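Putative cell adhesion protein (Bacteroides fragilis, PDB 4H40) probably serves as a pilus subunit in cell adhesion, as a member of the fimbrillin-like family. Local coordinates at residues A20-P25 with R46-E52; V61-K66 with T114-R118; E198-I204 with R239-R245; S207-Q211 with P228-G232. One frame throughout, in Å; residues are numbered along the deposited sequence.

Interaction 1 of 4, residues A20-P25 with R46-E52; sequences AGGYYP and RPIFLLE
Y23 and F49 form a single antiparallel bridge of the hydrogen-bonded kind, Y23 N donating to F49 O over 2.9 Å and F49 N returning a bond of the same length to Y23 O. The segments run 115° apart end to end, and the pairing is limited to this single bridge. Beside it, G22 has a positive phi of 81°, which glycine adopts at little cost, and its bare CA rests against F49 O.

The Y23 ring receives F49 CB over one face. With CG between the backbone N and the carbonyl carbon (chi1 77°), the ring reaches along the other segment, and Y23 OH donates to E52 OE2 at 3.0 Å, on the anti side of the carboxylate. Tyrosine suits this place because it offers an apolar face and a polar end together.

In the fold, strand 23-24 runs parallel to strand 177-190, with backbone bonds from G22 and Y24 to I177, while 46-52 belongs to the long connection that returns toward strand 56-62. The connection thus packs on a short strand already tied to a longer one.

P25 CG sits 3.6 Å above the F49 ring plane, over its centre, a CH-pi contact in which a rigid proline meets a flat aromatic face. I48 CG1 lies over a face of the Y24 ring, 3.5 Å from Y24 CE1, and R46 O approaches that ring's edge. L51 CD1 touches A20 CB at 3.7 Å, and L51 CD2 packs on the G22 carbonyl. R46 NH2 gives P25 O a weak, strongly bent bond.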
loop_
_atom_site.group_PDB
_atom_site.type_symbol
_atom_site.label_atom_id
_atom_site.label_comp_id
_atom_site.label_asym_id
_atom_site.label_seq_id
_atom_site.Cartn_x
_atom_site.Cartn_y
_atom_site.Cartn_z
ATOM N N ALA B 20 8.416 37.120 -13.986
ATOM C CA ALA B 20 8.125 35.776 -13.475
ATOM C C ALA B 20 6.945 35.115 -14.192
ATOM O O ALA B 20 5.927 35.771 -14.449
ATOM C CB ALA B 20 7.842 35.837 -11.977
ATOM N N GLY B 21 7.110 33.831 -14.513
ATOM C CA GLY B 21 6.094 33.046 -15.198
ATOM C C GLY B 21 5.407 32.034 -14.312
ATOM O O GLY B 21 4.527 31.307 -14.774
ATOM N N GLY B 22 5.813 31.996 -13.044
ATOM C CA GLY B 22 5.268 31.111 -12.027
ATOM C C GLY B 22 5.826 29.707 -12.068
ATOM O O GLY B 22 6.886 29.467 -12.654
ATOM N N TYR B 23 5.139 28.779 -11.400
ATOM C CA TYR B 23 5.570 27.395 -11.424
ATOM C C TYR B 23 4.377 26.441 -11.371
ATOM O O TYR B 23 3.287 26.806 -10.923
ATOM C CB TYR B 23 6.588 27.081 -10.304
ATOM C CG TYR B 23 6.010 26.908 -8.916
ATOM C CD1 TYR B 23 5.758 28.006 -8.103
ATOM C CD2 TYR B 23 5.825 25.646 -8.375
ATOM C CE1 TYR B 23 5.318 27.852 -6.788
ATOM C CE2 TYR B 23 5.364 25.475 -7.070
ATOM C CZ TYR B 23 5.096 26.583 -6.281
ATOM O OH TYR B 23 4.635 26.411 -4.991
ATOM N N TYR B 24 4.594 25.223 -11.884
ATOM C CA TYR B 24 3.629 24.149 -11.808
ATOM C C TYR B 24 3.981 23.367 -10.562
ATOM O O TYR B 24 5.101 22.830 -10.474
ATOM C CB TYR B 24 3.663 23.267 -13.058
ATOM C CG TYR B 24 3.079 23.906 -14.290
ATOM C CD1 TYR B 24 1.702 23.942 -14.493
ATOM C CD2 TYR B 24 3.904 24.423 -15.288
ATOM C CE1 TYR B 24 1.157 24.491 -15.647
ATOM C CE2 TYR B 24 3.369 24.981 -16.447
ATOM C CZ TYR B 24 1.991 25.021 -16.618
ATOM O OH TYR B 24 1.446 25.566 -17.756
ATOM N N PRO B 25 3.112 23.381 -9.530
ATOM C CA PRO B 25 3.448 22.659 -8.293
ATOM C C PRO B 25 3.363 21.145 -8.463
ATOM O O PRO B 25 2.706 20.632 -9.372
ATOM C CB PRO B 25 2.386 23.162 -7.315
ATOM C CG PRO B 25 1.226 23.471 -8.180
ATOM C CD PRO B 25 1.781 24.013 -9.440
ATOM N N ARG B 46 -3.437 22.289 -15.743
ATOM C CA ARG B 46 -2.722 22.421 -14.485
ATOM C C ARG B 46 -2.624 23.880 -14.091
ATOM O O ARG B 46 -2.298 24.719 -14.941
ATOM C CB ARG B 46 -1.332 21.788 -14.575
ATOM C CG ARG B 46 -1.367 20.260 -14.552
ATOM C CD ARG B 46 -1.228 19.670 -13.164
ATOM N NE ARG B 46 -0.016 20.110 -12.479
ATOM C CZ ARG B 46 1.148 19.480 -12.549
ATOM N NH1 ARG B 46 1.280 18.397 -13.309
ATOM N NH2 ARG B 46 2.195 19.934 -11.879
ATOM N N PRO B 47 -2.945 24.221 -12.819
ATOM C CA PRO B 47 -2.825 25.630 -12.408
ATOM C C PRO B 47 -1.379 26.003 -12.141
ATOM O O PRO B 47 -0.560 25.164 -11.720
ATOM C CB PRO B 47 -3.667 25.723 -11.139
ATOM C CG PRO B 47 -3.888 24.313 -10.664
ATOM C CD PRO B 47 -3.358 23.350 -11.692
ATOM N N ILE B 48 -1.077 27.278 -12.387
ATOM C CA ILE B 48 0.238 27.852 -12.157
ATOM C C ILE B 48 0.182 28.669 -10.874
ATOM O O ILE B 48 -0.702 29.518 -10.719
ATOM C CB ILE B 48 0.683 28.695 -13.385
ATOM C CG1 ILE B 48 0.887 27.777 -14.590
ATOM C CG2 ILE B 48 1.959 29.491 -13.103
ATOM C CD1 ILE B 48 0.517 28.345 -15.836
ATOM N N PHE B 49 1.125 28.414 -9.960
ATOM C CA PHE B 49 1.263 29.151 -8.717
ATOM C C PHE B 49 2.295 30.238 -8.891
ATOM O O PHE B 49 3.109 30.159 -9.807
ATOM C CB PHE B 49 1.679 28.212 -7.582
ATOM C CG PHE B 49 0.612 27.295 -7.035
ATOM C CD1 PHE B 49 -0.649 27.235 -7.619
ATOM C CD2 PHE B 49 0.880 26.456 -5.955
ATOM C CE1 PHE B 49 -1.615 26.345 -7.150
ATOM C CE2 PHE B 49 -0.106 25.587 -5.462
ATOM C CZ PHE B 49 -1.351 25.539 -6.065
ATOM N N LEU B 50 2.267 31.264 -8.018
ATOM C CA LEU B 50 3.275 32.323 -8.055
ATOM C C LEU B 50 4.525 31.775 -7.449
ATOM O O LEU B 50 4.416 30.980 -6.509
ATOM C CB LEU B 50 2.841 33.564 -7.265
ATOM C CG LEU B 50 1.552 34.279 -7.603
ATOM C CD1 LEU B 50 1.306 35.368 -6.588
ATOM C CD2 LEU B 50 1.602 34.892 -8.986
ATOM N N LEU B 51 5.709 32.207 -7.931
ATOM C CA LEU B 51 6.978 31.790 -7.339
ATOM C C LEU B 51 6.955 32.216 -5.880
ATOM O O LEU B 51 6.455 33.300 -5.583
ATOM C CB LEU B 51 8.171 32.407 -8.098
ATOM C CG LEU B 51 8.278 32.070 -9.590
ATOM C CD1 LEU B 51 9.373 32.880 -10.270
ATOM C CD2 LEU B 51 8.508 30.580 -9.808
ATOM N N GLU B 52 7.385 31.357 -4.969
ATOM C CA GLU B 52 7.314 31.656 -3.534
ATOM C C GLU B 52 8.200 32.857 -3.148
ATOM O O GLU B 52 9.324 33.004 -3.628
ATOM C CB GLU B 52 7.647 30.421 -2.668
ATOM C CG GLU B 52 6.695 29.234 -2.855
ATOM C CD GLU B 52 5.204 29.483 -2.661
ATOM O OE1 GLU B 52 4.846 30.224 -1.715
ATOM O OE2 GLU B 52 4.393 28.927 -3.444
#

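Interaction 2 of 4, residues V61-K66 with T114-R118; sequences VYDDAK and TYYFR
D64 and T114 hold a water between them: it donates to D64 OD2 at 2.6 Å and, at a doubtfully short distance, to T114 O, while D64 N offers it a weak bond. Y62 N donates to Y116 O over 2.9 Å and Y116 N to Y62 O over 3.0 Å, so these tyrosines make the hydrogen-bonded antiparallel pair and V61 with F117 the non-hydrogen-bonded one. Strand 56-62 thus lies along strand 113-121, whose other side pairs with strand 153-157 through Y115 and F117. Beyond Y62 a type I turn runs from D63 to K66, closed by K66 N on D63 O.

That turn packs on the Y116 ring. D63 O meets the ring edge at Y116 CD2 and D64 O at Y116 CE2, while K66 CG lies over one face, 4.0 Å from the ring centroid. The extended lysine methylenes run on to CE. Two residues on from Y116, R118 CG touches Y62 CE1 at 3.6 Å; its guanidinium is engaged by D145 in a salt bridge.

Lysine and arginine thus serve here through their aliphatic stems, while carbonyl oxygens face the slightly positive C-H rim of Y116, probably a mildly favourable pairing.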
loop_
_atom_site.group_PDB
_atom_site.type_symbol
_atom_site.label_atom_id
_atom_site.label_comp_id
_atom_site.label_asym_id
_atom_site.label_seq_id
_atom_site.Cartn_x
_atom_site.Cartn_y
_atom_site.Cartn_z
ATOM N N VAL B 61 21.976 31.904 -19.672
ATOM C CA VAL B 61 21.936 32.408 -21.045
ATOM C C VAL B 61 22.858 31.590 -21.959
ATOM O O VAL B 61 23.958 31.208 -21.560
ATOM C CB VAL B 61 22.261 33.922 -21.097
ATOM C CG1 VAL B 61 22.343 34.443 -22.529
ATOM C CG2 VAL B 61 21.229 34.720 -20.314
ATOM N N TYR B 62 22.368 31.322 -23.184
ATOM C CA TYR B 62 23.054 30.623 -24.274
ATOM C C TYR B 62 23.006 31.464 -25.558
ATOM O O TYR B 62 22.073 32.249 -25.722
ATOM C CB TYR B 62 22.414 29.248 -24.539
ATOM C CG TYR B 62 22.342 28.339 -23.333
ATOM C CD1 TYR B 62 21.234 28.348 -22.496
ATOM C CD2 TYR B 62 23.359 27.426 -23.060
ATOM C CE1 TYR B 62 21.158 27.505 -21.387
ATOM C CE2 TYR B 62 23.284 26.561 -21.968
ATOM C CZ TYR B 62 22.179 26.599 -21.138
ATOM O OH TYR B 62 22.110 25.751 -20.057
ATOM N N ASP B 63 23.971 31.289 -26.483
ATOM C CA ASP B 63 23.912 32.022 -27.753
ATOM C C ASP B 63 22.921 31.299 -28.705
ATOM O O ASP B 63 22.294 30.319 -28.289
ATOM C CB ASP B 63 25.315 32.200 -28.380
ATOM C CG ASP B 63 26.111 30.940 -28.687
ATOM O OD1 ASP B 63 25.526 29.838 -28.646
ATOM O OD2 ASP B 63 27.312 31.062 -29.004
ATOM N N ASP B 64 22.781 31.773 -29.965
ATOM C CA ASP B 64 21.872 31.180 -30.960
ATOM C C ASP B 64 22.251 29.719 -31.321
ATOM O O ASP B 64 21.393 28.970 -31.789
ATOM C CB ASP B 64 21.788 32.051 -32.238
ATOM C CG ASP B 64 23.113 32.559 -32.776
ATOM O OD1 ASP B 64 23.970 31.718 -33.143
ATOM O OD2 ASP B 64 23.273 33.796 -32.885
ATOM N N ALA B 65 23.512 29.316 -31.065
ATOM C CA ALA B 65 24.021 27.968 -31.318
ATOM C C ALA B 65 23.961 27.074 -30.046
ATOM O O ALA B 65 24.517 25.971 -30.043
ATOM C CB ALA B 65 25.444 28.044 -31.849
ATOM N N LYS B 66 23.257 27.548 -28.988
ATOM C CA LYS B 66 23.016 26.878 -27.695
ATOM C C LYS B 66 24.312 26.668 -26.863
ATOM O O LYS B 66 24.407 25.697 -26.097
ATOM C CB LYS B 66 22.252 25.542 -27.865
ATOM C CG LYS B 66 20.801 25.698 -28.307
ATOM C CD LYS B 66 20.135 24.340 -28.413
ATOM C CE LYS B 66 18.731 24.392 -28.966
ATOM N NZ LYS B 66 18.024 23.086 -28.789
ATOM N N THR B 114 19.944 37.002 -30.733
ATOM C CA THR B 114 19.029 35.934 -30.345
ATOM C C THR B 114 19.768 35.025 -29.392
ATOM O O THR B 114 20.881 34.575 -29.679
ATOM C CB THR B 114 18.446 35.204 -31.566
ATOM O OG1 THR B 114 17.903 36.171 -32.473
ATOM C CG2 THR B 114 17.358 34.196 -31.185
ATOM N N TYR B 115 19.129 34.775 -28.247
ATOM C CA TYR B 115 19.635 33.975 -27.139
ATOM C C TYR B 115 18.612 32.952 -26.641
ATOM O O TYR B 115 17.412 33.220 -26.642
ATOM C CB TYR B 115 20.004 34.894 -25.950
ATOM C CG TYR B 115 20.981 35.997 -26.279
ATOM C CD1 TYR B 115 22.355 35.790 -26.182
ATOM C CD2 TYR B 115 20.534 37.256 -26.668
ATOM C CE1 TYR B 115 23.261 36.807 -26.488
ATOM C CE2 TYR B 115 21.430 38.278 -26.981
ATOM C CZ TYR B 115 22.794 38.054 -26.881
ATOM O OH TYR B 115 23.677 39.067 -27.177
ATOM N N TYR B 116 19.100 31.803 -26.165
ATOM C CA TYR B 116 18.288 30.777 -25.517
ATOM C C TYR B 116 18.433 30.985 -24.040
ATOM O O TYR B 116 19.499 31.411 -23.601
ATOM C CB TYR B 116 18.750 29.366 -25.907
ATOM C CG TYR B 116 18.325 28.945 -27.295
ATOM C CD1 TYR B 116 17.040 28.462 -27.534
ATOM C CD2 TYR B 116 19.219 28.981 -28.360
ATOM C CE1 TYR B 116 16.646 28.055 -28.806
ATOM C CE2 TYR B 116 18.841 28.565 -29.634
ATOM C CZ TYR B 116 17.551 28.105 -29.855
ATOM O OH TYR B 116 17.163 27.694 -31.108
ATOM N N PHE B 117 17.393 30.721 -23.258
ATOM C CA PHE B 117 17.545 30.891 -21.823
ATOM C C PHE B 117 16.806 29.803 -21.061
ATOM O O PHE B 117 15.740 29.334 -21.471
ATOM C CB PHE B 117 17.161 32.318 -21.333
ATOM C CG PHE B 117 15.722 32.736 -21.523
ATOM C CD1 PHE B 117 15.300 33.310 -22.714
ATOM C CD2 PHE B 117 14.788 32.572 -20.501
ATOM C CE1 PHE B 117 13.954 33.669 -22.903
ATOM C CE2 PHE B 117 13.442 32.939 -20.686
ATOM C CZ PHE B 117 13.036 33.492 -21.884
ATOM N N ARG B 118 17.427 29.374 -19.961
ATOM C CA ARG B 118 16.904 28.373 -19.037
ATOM C C ARG B 118 16.841 28.981 -17.647
ATOM O O ARG B 118 17.541 29.963 -17.362
ATOM C CB ARG B 118 17.751 27.088 -19.041
ATOM C CG ARG B 118 17.871 26.441 -20.400
ATOM C CD ARG B 118 18.167 24.972 -20.289
ATOM N NE ARG B 118 17.436 24.259 -21.328
ATOM C CZ ARG B 118 16.662 23.202 -21.125
ATOM N NH1 ARG B 118 16.556 22.668 -19.920
ATOM N NH2 ARG B 118 16.012 22.653 -22.130
HETATM O O HOH W 1 23.170 35.067 -30.610
#

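Interaction 3 of 4, residues E198-I204 with R239-R245; sequences EMLAEGI and RITQATR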
loop_
_atom_site.group_PDB
_atom_site.type_symbol
_atom_site.label_atom_id
_atom_site.label_comp_id
_atom_site.label_asym_id
_atom_site.label_seq_id
_atom_site.Cartn_x
_atom_site.Cartn_y
_atom_site.Cartn_z
ATOM N N GLU B 198 5.676 14.572 18.895
ATOM C CA GLU B 198 6.763 15.423 18.417
ATOM C C GLU B 198 7.733 14.603 17.591
ATOM O O GLU B 198 7.688 13.375 17.637
ATOM C CB GLU B 198 7.523 16.050 19.605
ATOM C CG GLU B 198 6.737 17.014 20.479
ATOM C CD GLU B 198 7.384 17.208 21.838
ATOM O OE1 GLU B 198 7.199 16.335 22.720
ATOM O OE2 GLU B 198 8.131 18.201 22.000
HETATM N N MSE B 199 8.630 15.285 16.862
HETATM C CA MSE B 199 9.719 14.681 16.085
HETATM C C MSE B 199 10.922 14.495 16.977
HETATM O O MSE B 199 11.286 15.426 17.693
HETATM C CB MSE B 199 10.150 15.609 14.913
HETATM C CG MSE B 199 9.116 15.765 13.809
HETATM SE SE MSE B 199 9.226 14.408 12.401
HETATM C CE MSE B 199 10.698 15.103 11.446
ATOM N N LEU B 200 11.601 13.353 16.897
ATOM C CA LEU B 200 12.858 13.229 17.610
ATOM C C LEU B 200 13.950 13.909 16.742
ATOM O O LEU B 200 13.707 14.167 15.550
ATOM C CB LEU B 200 13.186 11.757 17.883
ATOM C CG LEU B 200 12.343 11.036 18.914
ATOM C CD1 LEU B 200 12.674 9.578 18.929
ATOM C CD2 LEU B 200 12.489 11.660 20.292
ATOM N N ALA B 201 15.144 14.203 17.309
ATOM C CA ALA B 201 16.221 14.806 16.511
ATOM C C ALA B 201 16.559 13.933 15.280
ATOM O O ALA B 201 16.947 14.461 14.236
ATOM C CB ALA B 201 17.445 14.999 17.364
ATOM N N GLU B 202 16.335 12.610 15.400
ATOM C CA GLU B 202 16.553 11.633 14.333
ATOM C C GLU B 202 15.504 11.789 13.190
ATOM O O GLU B 202 15.775 11.356 12.075
ATOM C CB GLU B 202 16.524 10.188 14.880
ATOM C CG GLU B 202 17.614 9.826 15.881
ATOM C CD GLU B 202 17.439 10.282 17.328
ATOM O OE1 GLU B 202 16.348 10.786 17.681
ATOM O OE2 GLU B 202 18.411 10.144 18.109
ATOM N N GLY B 203 14.336 12.381 13.494
ATOM C CA GLY B 203 13.244 12.619 12.555
ATOM C C GLY B 203 12.822 11.426 11.714
ATOM O O GLY B 203 12.803 10.285 12.191
ATOM N N ILE B 204 12.496 11.683 10.444
ATOM C CA ILE B 204 12.080 10.650 9.487
ATOM C C ILE B 204 13.224 10.379 8.508
ATOM O O ILE B 204 13.660 11.285 7.792
ATOM C CB ILE B 204 10.767 11.069 8.761
ATOM C CG1 ILE B 204 9.613 11.195 9.764
ATOM C CG2 ILE B 204 10.429 10.100 7.595
ATOM C CD1 ILE B 204 8.551 12.036 9.312
ATOM N N ARG B 239 17.276 12.412 5.518
ATOM C CA ARG B 239 16.648 12.622 6.808
ATOM C C ARG B 239 15.788 13.902 6.824
ATOM O O ARG B 239 16.243 14.962 6.384
ATOM C CB ARG B 239 17.718 12.681 7.892
ATOM C CG ARG B 239 17.165 12.667 9.301
ATOM C CD ARG B 239 18.228 12.734 10.383
ATOM N NE ARG B 239 19.265 11.693 10.295
ATOM C CZ ARG B 239 19.131 10.431 10.707
ATOM N NH1 ARG B 239 17.970 10.002 11.200
ATOM N NH2 ARG B 239 20.142 9.583 10.604
ATOM N N ILE B 240 14.534 13.787 7.284
ATOM C CA ILE B 240 13.621 14.925 7.473
ATOM C C ILE B 240 13.684 15.201 8.957
ATOM O O ILE B 240 13.392 14.305 9.739
ATOM C CB ILE B 240 12.165 14.701 6.973
ATOM C CG1 ILE B 240 12.096 14.018 5.570
ATOM C CG2 ILE B 240 11.406 16.022 6.999
ATOM C CD1 ILE B 240 10.658 13.532 5.169
ATOM N N THR B 241 14.159 16.377 9.355
ATOM C CA THR B 241 14.300 16.727 10.764
ATOM C C THR B 241 13.213 17.720 11.175
ATOM O O THR B 241 12.910 17.844 12.365
ATOM C CB THR B 241 15.716 17.283 11.050
ATOM O OG1 THR B 241 16.113 18.170 10.001
ATOM C CG2 THR B 241 16.752 16.185 11.181
ATOM N N GLN B 242 12.614 18.404 10.195
ATOM C CA GLN B 242 11.625 19.443 10.464
ATOM C C GLN B 242 10.222 19.054 10.008
ATOM O O GLN B 242 10.036 18.488 8.931
ATOM C CB GLN B 242 12.054 20.762 9.800
ATOM C CG GLN B 242 13.163 21.479 10.560
ATOM C CD GLN B 242 14.260 21.945 9.631
ATOM O OE1 GLN B 242 14.051 22.774 8.719
ATOM N NE2 GLN B 242 15.468 21.425 9.855
ATOM N N ALA B 243 9.237 19.391 10.836
ATOM C CA ALA B 243 7.826 19.137 10.585
ATOM C C ALA B 243 7.013 20.332 11.006
ATOM O O ALA B 243 7.483 21.122 11.802
ATOM C CB ALA B 243 7.373 17.890 11.335
ATOM N N THR B 244 5.823 20.493 10.462
ATOM C CA THR B 244 4.909 21.585 10.809
ATOM C C THR B 244 3.717 21.003 11.558
ATOM O O THR B 244 3.368 19.853 11.343
ATOM C CB THR B 244 4.442 22.374 9.545
ATOM O OG1 THR B 244 3.795 21.478 8.650
ATOM C CG2 THR B 244 5.569 23.065 8.819
ATOM N N ARG B 245 3.063 21.786 12.382
ATOM C CA ARG B 245 1.932 21.278 13.106
ATOM C C ARG B 245 0.636 21.793 12.574
ATOM O O ARG B 245 0.492 22.996 12.368
ATOM C CB ARG B 245 2.026 21.606 14.604
ATOM C CG ARG B 245 1.238 20.561 15.371
ATOM C CD ARG B 245 1.403 20.646 16.837
ATOM N NE ARG B 245 2.690 20.148 17.286
ATOM C CZ ARG B 245 2.967 18.874 17.497
ATOM N NH1 ARG B 245 2.071 17.938 17.212
ATOM N NH2 ARG B 245 4.158 18.517 17.947
HETATM O O HOH W 2 13.906 16.716 14.674
#
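Backbone pairing ties I204 to I240: I204 N donates to I240 O at 2.9 Å and I240 N to I204 O at 2.7 Å. This antiparallel bridge places strand 237-240 at the margin of a four-stranded antiparallel sheet. I240 O also receives a CA-H...O contact from G203 CA. G203, with positive phi, ends the type I turn from L200 where the strand corners.

Among side-chain bonds, R239 NH1 donates to E202 O over 2.7 Å, lying in the carbonyl plane on a lone pair; E202 O lies 10° out of the guanidinium plane. CG anti to the backbone N (chi1 -170°) and a bend at chi3 bring the group there, and NH2 forms a salt bridge with E205. Water also links the segments, donating to L200 O at 2.7 Å and T241 O at 2.8 Å.

Among apolar contacts, CG of M199, modelled as selenomethionine, touches A243 CB at 3.7 Å, and I204 and I240 share a sheet face and both touch A253. The M199 CE methyl rests instead on the I240 carbonyl oxygen.

Carbonyl oxygens around the corner are thus met by an arginine and a water as well as by strand partners, which offsets the break in regular pairing.

Interaction 4 of 4, residues S207-Q211 with P228-G232; sequences SGIQQ and PVKVG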
loop_
_atom_site.group_PDB
_atom_site.type_symbol
_atom_site.label_atom_id
_atom_site.label_comp_id
_atom_site.label_asym_id
_atom_site.label_seq_id
_atom_site.Cartn_x
_atom_site.Cartn_y
_atom_site.Cartn_z
ATOM N N SER B 207 15.314 5.546 3.330
ATOM C CA SER B 207 16.475 4.750 2.918
ATOM C C SER B 207 16.168 3.910 1.691
ATOM O O SER B 207 15.021 3.511 1.492
ATOM C CB SER B 207 16.900 3.824 4.057
ATOM O OG SER B 207 17.714 4.473 5.022
ATOM N N GLY B 208 17.202 3.627 0.906
ATOM C CA GLY B 208 17.106 2.818 -0.303
ATOM C C GLY B 208 16.666 3.603 -1.516
ATOM O O GLY B 208 15.940 3.091 -2.372
ATOM N N ILE B 209 17.101 4.860 -1.595
ATOM C CA ILE B 209 16.728 5.738 -2.698
ATOM C C ILE B 209 17.960 5.950 -3.628
ATOM O O ILE B 209 19.032 5.402 -3.358
ATOM C CB ILE B 209 16.095 7.051 -2.161
ATOM C CG1 ILE B 209 16.816 7.556 -0.878
ATOM C CG2 ILE B 209 14.632 6.825 -1.915
ATOM C CD1 ILE B 209 16.729 9.030 -0.614
ATOM N N GLN B 210 17.774 6.646 -4.762
ATOM C CA GLN B 210 18.819 6.909 -5.745
ATOM C C GLN B 210 20.015 7.571 -5.124
ATOM O O GLN B 210 19.855 8.528 -4.358
ATOM C CB GLN B 210 18.278 7.816 -6.860
ATOM C CG GLN B 210 19.250 8.105 -8.001
ATOM C CD GLN B 210 19.186 7.027 -9.040
ATOM O OE1 GLN B 210 18.207 6.914 -9.784
ATOM N NE2 GLN B 210 20.218 6.197 -9.092
ATOM N N GLN B 211 21.218 7.060 -5.448
ATOM C CA GLN B 211 22.457 7.715 -5.050
ATOM C C GLN B 211 22.687 8.817 -6.101
ATOM O O GLN B 211 22.571 8.514 -7.292
ATOM C CB GLN B 211 23.628 6.726 -4.945
ATOM C CG GLN B 211 24.850 7.301 -4.212
ATOM C CD GLN B 211 24.680 7.379 -2.708
ATOM O OE1 GLN B 211 24.407 8.449 -2.138
ATOM N NE2 GLN B 211 24.829 6.246 -2.027
ATOM N N PRO B 228 17.724 10.763 -14.825
ATOM C CA PRO B 228 17.207 9.413 -15.113
ATOM C C PRO B 228 16.487 8.791 -13.925
ATOM O O PRO B 228 16.738 9.175 -12.780
ATOM C CB PRO B 228 18.471 8.623 -15.454
ATOM C CG PRO B 228 19.544 9.297 -14.671
ATOM C CD PRO B 228 19.195 10.755 -14.664
ATOM N N VAL B 229 15.633 7.793 -14.216
ATOM C CA VAL B 229 14.878 7.021 -13.222
ATOM C C VAL B 229 15.570 5.641 -13.062
ATOM O O VAL B 229 15.031 4.615 -13.508
ATOM C CB VAL B 229 13.356 6.881 -13.548
ATOM C CG1 VAL B 229 12.560 6.551 -12.286
ATOM C CG2 VAL B 229 12.794 8.131 -14.229
ATOM N N LYS B 230 16.792 5.628 -12.472
ATOM C CA LYS B 230 17.536 4.371 -12.272
ATOM C C LYS B 230 17.351 3.837 -10.820
ATOM O O LYS B 230 16.841 4.552 -9.941
ATOM C CB LYS B 230 19.038 4.429 -12.697
ATOM C CG LYS B 230 19.809 5.736 -12.488
ATOM C CD LYS B 230 21.314 5.516 -12.726
ATOM C CE LYS B 230 22.124 6.786 -12.871
ATOM N NZ LYS B 230 22.275 7.522 -11.582
ATOM N N VAL B 231 17.715 2.541 -10.620
ATOM C CA VAL B 231 17.568 1.747 -9.399
ATOM C C VAL B 231 18.330 2.400 -8.213
ATOM O O VAL B 231 19.537 2.662 -8.297
ATOM C CB VAL B 231 17.980 0.252 -9.643
ATOM C CG1 VAL B 231 17.910 -0.570 -8.359
ATOM C CG2 VAL B 231 17.094 -0.397 -10.705
ATOM N N GLY B 232 17.591 2.645 -7.131
ATOM C CA GLY B 232 18.122 3.213 -5.892
ATOM C C GLY B 232 18.909 2.211 -5.067
ATOM O O GLY B 232 18.898 1.034 -5.406
#
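Q210 and G232 meet where the loop leaving strand 197-207 passes the end of the short strand 230-231, which borders a three-stranded mixed sheet. Their CA atoms are 3.8 Å apart, and the touching parts run 136° apart end to end. G232 is the close point on its side: its CA lies 3.5 Å from I209 O and 3.6 Å from Q210 N, an approach suited to a residue with no side chain. I209 turns the other way, onto V238, and its backbone is bonded to D233 and A236.

The Q210 side chain reaches along the second segment. With chi1 at -177° it starts out extended, then folds at chi2 and carries the amide to K230, whose side chain it crosses at about a right angle. Q210 CD is 3.5 Å from K230 O and 3.7 Å from K230 CG, so the amide lies against the backbone carbonyl and the first methylenes of the lysine. Elsewhere K230 O is bonded to T260 OG1, and Q210 O to N136 ND2.

The amide of the buried residue Q210, beside a strand's own peptide groups, can both donate and accept, which fits a junction where loop and strand meet without a regular ladder.

The four contacts belong to a single fimbrillin-like chain and nowhere pack against each other. Interactions 1 and 2 come in series, before 3 and 4; their centres are 23 Å apart, yet their nearest atoms are about 9 Å apart, and the connection holding 46-52 leads straight into the strand that opens interaction 2. Both segments of interaction 4, S207-Q211 and P228-G232, fall between those of interaction 3, so strand 197-207 leads from one contact to the other, their centres 23 Å apart. Interactions 2 and 3 lie on opposite sides of the chain's centre, 43 Å apart between centres. Interaction 1 lies closest to that centre, about 13 Å away.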